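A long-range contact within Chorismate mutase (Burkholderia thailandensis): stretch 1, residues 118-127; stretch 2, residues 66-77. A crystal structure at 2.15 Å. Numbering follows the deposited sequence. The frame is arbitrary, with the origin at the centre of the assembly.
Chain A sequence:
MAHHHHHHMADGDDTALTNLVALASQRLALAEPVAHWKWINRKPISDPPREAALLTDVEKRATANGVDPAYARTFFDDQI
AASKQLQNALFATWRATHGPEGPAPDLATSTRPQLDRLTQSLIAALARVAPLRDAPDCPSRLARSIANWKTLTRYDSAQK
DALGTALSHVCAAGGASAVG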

# COMPACT_ATOMS: atom_id res chain seq x y z
N LEU A 118 -6.92 -1.58 -7.16
CA LEU A 118 -6.15 -2.74 -6.72
C LEU A 118 -6.62 -4.02 -7.41
O LEU A 118 -5.83 -4.97 -7.55
CB LEU A 118 -6.22 -2.87 -5.20
CG LEU A 118 -5.25 -1.88 -4.54
CD1 LEU A 118 -5.59 -1.67 -3.07
CD2 LEU A 118 -3.81 -2.30 -4.70
N THR A 119 -7.88 -4.07 -7.86
CA THR A 119 -8.34 -5.22 -8.62
C THR A 119 -7.41 -5.51 -9.79
O THR A 119 -6.89 -6.63 -9.92
CB THR A 119 -9.77 -4.99 -9.11
OG1 THR A 119 -10.65 -4.88 -7.98
CG2 THR A 119 -10.22 -6.16 -9.97
N GLN A 120 -7.15 -4.51 -10.63
CA GLN A 120 -6.28 -4.72 -11.78
C GLN A 120 -4.84 -5.03 -11.37
O GLN A 120 -4.18 -5.85 -12.01
CB GLN A 120 -6.31 -3.51 -12.72
CG GLN A 120 -5.52 -3.75 -14.03
CD GLN A 120 -5.86 -5.08 -14.73
OE1 GLN A 120 -7.03 -5.48 -14.83
NE2 GLN A 120 -4.84 -5.77 -15.22
N SER A 121 -4.32 -4.35 -10.34
CA SER A 121 -2.94 -4.63 -9.91
C SER A 121 -2.82 -6.04 -9.36
O SER A 121 -1.85 -6.75 -9.64
CB SER A 121 -2.49 -3.62 -8.85
OG SER A 121 -2.72 -2.29 -9.28
N LEU A 122 -3.81 -6.47 -8.57
CA LEU A 122 -3.79 -7.82 -8.03
C LEU A 122 -3.91 -8.86 -9.13
O LEU A 122 -3.23 -9.90 -9.08
CB LEU A 122 -4.93 -7.98 -7.02
CG LEU A 122 -4.59 -7.33 -5.68
CD1 LEU A 122 -5.78 -7.41 -4.74
CD2 LEU A 122 -3.38 -8.03 -5.07
N ILE A 123 -4.76 -8.62 -10.12
CA ILE A 123 -4.90 -9.60 -11.20
C ILE A 123 -3.60 -9.71 -11.97
O ILE A 123 -3.15 -10.81 -12.30
CB ILE A 123 -6.08 -9.26 -12.11
CG1 ILE A 123 -7.38 -9.49 -11.36
CG2 ILE A 123 -6.06 -10.11 -13.38
CD1 ILE A 123 -8.60 -9.42 -12.23
N ALA A 124 -2.95 -8.58 -12.25
CA ALA A 124 -1.65 -8.62 -12.92
C ALA A 124 -0.58 -9.25 -12.04
O ALA A 124 0.29 -9.98 -12.53
CB ALA A 124 -1.24 -7.21 -13.35
N ALA A 125 -0.62 -8.98 -10.73
CA ALA A 125 0.34 -9.60 -9.83
C ALA A 125 0.13 -11.11 -9.74
O ALA A 125 1.10 -11.87 -9.71
CB ALA A 125 0.26 -8.97 -8.43
N LEU A 126 -1.13 -11.54 -9.69
CA LEU A 126 -1.43 -12.97 -9.66
C LEU A 126 -0.93 -13.67 -10.91
O LEU A 126 -0.42 -14.80 -10.85
CB LEU A 126 -2.94 -13.17 -9.49
CG LEU A 126 -3.47 -14.49 -8.90
CD1 LEU A 126 -2.94 -14.71 -7.48
CD2 LEU A 126 -4.99 -14.46 -8.91
N ALA A 127 -1.09 -13.03 -12.07
CA ALA A 127 -0.60 -13.60 -13.33
C ALA A 127 0.89 -13.92 -13.25
O ALA A 127 1.34 -14.91 -13.83
CB ALA A 127 -0.86 -12.64 -14.49
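Stretch 2 (66-77) GVDPAYARTFFD

Leu 126 is the centre of the contact and has the largest area covered by the other stretch. Leu 126 CD1 lies over one face of the Phe 75 ring, 3.9 Å from the ring centroid, in a CH-pi contact. Leu 126 CD2 packs 3.7 Å from Phe 75 CB and 3.8 Å from Ala 72 CA. Leu 126 CG is 3.7 Å from Tyr 71 CE2.

Stretch 1 is helical throughout. In stretch 2, Gly 66 to Asp 68 form a loop, and a helix starts at Pro 69 and continues past Asp 77. The two helices cross at 126° between their N-to-C directions, so they run obliquely opposed. Their axes approach to 11.0 Å.

Toward the start of stretch 1, the Phe 76 ring packs against Thr 119, Leu 122 and Ile 123. Phe 76 CZ is 3.7 Å from Leu 122 CB, and Phe 76 CE1 is 3.8 Å from Ile 123 CG1. Phe 76 CZ also lies 3.8 Å from Thr 119 O. At the other end the loop comes close: Val 67 CG2 is 3.5 Å from Ala 127 CB.

No hydrogen bond links the stretches. Beyond the contact, Asp 68 is at the N-cap of the stretch 2 helix, with Asp 68 OD2 accepting from Tyr 71 N at 2.9 Å; the Asp 68 side chain does not reach stretch 1.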

# COMPACT_ATOMS: atom_id res chain seq x y z
N GLY A 66 -4.75 -13.59 -19.26
CA GLY A 66 -4.15 -14.91 -19.34
C GLY A 66 -4.13 -15.72 -18.06
O GLY A 66 -3.46 -16.75 -18.01
N VAL A 67 -4.84 -15.29 -17.02
CA VAL A 67 -4.94 -16.01 -15.76
C VAL A 67 -6.15 -16.93 -15.79
O VAL A 67 -7.22 -16.54 -16.26
CB VAL A 67 -5.05 -15.04 -14.57
CG1 VAL A 67 -4.86 -15.78 -13.27
CG2 VAL A 67 -4.06 -13.94 -14.73
N ASP A 68 -5.99 -18.14 -15.26
CA ASP A 68 -7.11 -19.08 -15.11
C ASP A 68 -8.26 -18.45 -14.34
O ASP A 68 -8.08 -18.08 -13.17
CB ASP A 68 -6.64 -20.35 -14.41
CG ASP A 68 -7.79 -21.26 -14.06
OD1 ASP A 68 -8.41 -21.80 -14.99
OD2 ASP A 68 -8.07 -21.44 -12.86
N PRO A 69 -9.46 -18.34 -14.92
CA PRO A 69 -10.54 -17.59 -14.26
C PRO A 69 -10.89 -18.12 -12.88
O PRO A 69 -11.19 -17.33 -11.98
CB PRO A 69 -11.72 -17.72 -15.23
CG PRO A 69 -11.10 -17.98 -16.56
CD PRO A 69 -9.85 -18.78 -16.28
N ALA A 70 -10.85 -19.44 -12.68
CA ALA A 70 -11.21 -19.99 -11.37
C ALA A 70 -10.14 -19.68 -10.33
O ALA A 70 -10.46 -19.43 -9.16
CB ALA A 70 -11.45 -21.50 -11.49
N TYR A 71 -8.88 -19.68 -10.74
CA TYR A 71 -7.79 -19.30 -9.85
C TYR A 71 -7.94 -17.86 -9.39
O TYR A 71 -7.77 -17.55 -8.21
CB TYR A 71 -6.48 -19.51 -10.58
CG TYR A 71 -5.23 -19.21 -9.81
CD1 TYR A 71 -4.98 -19.81 -8.59
CD2 TYR A 71 -4.27 -18.35 -10.34
CE1 TYR A 71 -3.82 -19.55 -7.90
CE2 TYR A 71 -3.10 -18.09 -9.66
CZ TYR A 71 -2.87 -18.70 -8.44
OH TYR A 71 -1.70 -18.44 -7.77
N ALA A 72 -8.25 -16.95 -10.32
CA ALA A 72 -8.44 -15.56 -9.93
C ALA A 72 -9.69 -15.40 -9.08
O ALA A 72 -9.67 -14.66 -8.09
CB ALA A 72 -8.52 -14.68 -11.17
N ARG A 73 -10.78 -16.09 -9.42
CA ARG A 73 -12.01 -15.96 -8.65
C ARG A 73 -11.79 -16.41 -7.21
O ARG A 73 -12.12 -15.69 -6.26
CB ARG A 73 -13.14 -16.76 -9.29
CG ARG A 73 -14.47 -16.63 -8.53
CD ARG A 73 -15.52 -17.66 -8.96
NE ARG A 73 -16.80 -17.34 -8.33
CZ ARG A 73 -17.71 -16.52 -8.85
NH1 ARG A 73 -17.49 -15.96 -10.03
NH2 ARG A 73 -18.84 -16.27 -8.20
N THR A 74 -11.22 -17.60 -7.04
CA THR A 74 -10.92 -18.09 -5.70
C THR A 74 -10.05 -17.11 -4.93
O THR A 74 -10.32 -16.82 -3.76
CB THR A 74 -10.23 -19.45 -5.79
OG1 THR A 74 -11.14 -20.40 -6.32
CG2 THR A 74 -9.78 -19.92 -4.40
N PHE A 75 -9.01 -16.58 -5.58
CA PHE A 75 -8.15 -15.60 -4.92
C PHE A 75 -8.96 -14.39 -4.46
O PHE A 75 -8.71 -13.85 -3.37
CB PHE A 75 -7.03 -15.16 -5.86
CG PHE A 75 -6.10 -14.11 -5.27
CD1 PHE A 75 -5.12 -14.46 -4.35
CD2 PHE A 75 -6.20 -12.79 -5.67
CE1 PHE A 75 -4.27 -13.51 -3.82
CE2 PHE A 75 -5.35 -11.82 -5.15
CZ PHE A 75 -4.37 -12.18 -4.22
N PHE A 76 -9.95 -13.97 -5.24
CA PHE A 76 -10.73 -12.82 -4.81
C PHE A 76 -11.82 -13.20 -3.82
O PHE A 76 -12.15 -12.39 -2.95
CB PHE A 76 -11.27 -12.04 -6.01
CG PHE A 76 -10.30 -10.99 -6.53
CD1 PHE A 76 -9.26 -11.34 -7.39
CD2 PHE A 76 -10.40 -9.67 -6.12
CE1 PHE A 76 -8.36 -10.39 -7.85
CE2 PHE A 76 -9.49 -8.71 -6.58
CZ PHE A 76 -8.47 -9.08 -7.44
N ASP A 77 -12.33 -14.44 -3.88
CA ASP A 77 -13.09 -14.96 -2.75
C ASP A 77 -12.34 -14.75 -1.44
O ASP A 77 -12.92 -14.29 -0.44
CB ASP A 77 -13.39 -16.45 -2.92
CG ASP A 77 -14.57 -16.73 -3.83
OD1 ASP A 77 -15.42 -15.82 -4.03
OD2 ASP A 77 -14.67 -17.87 -4.34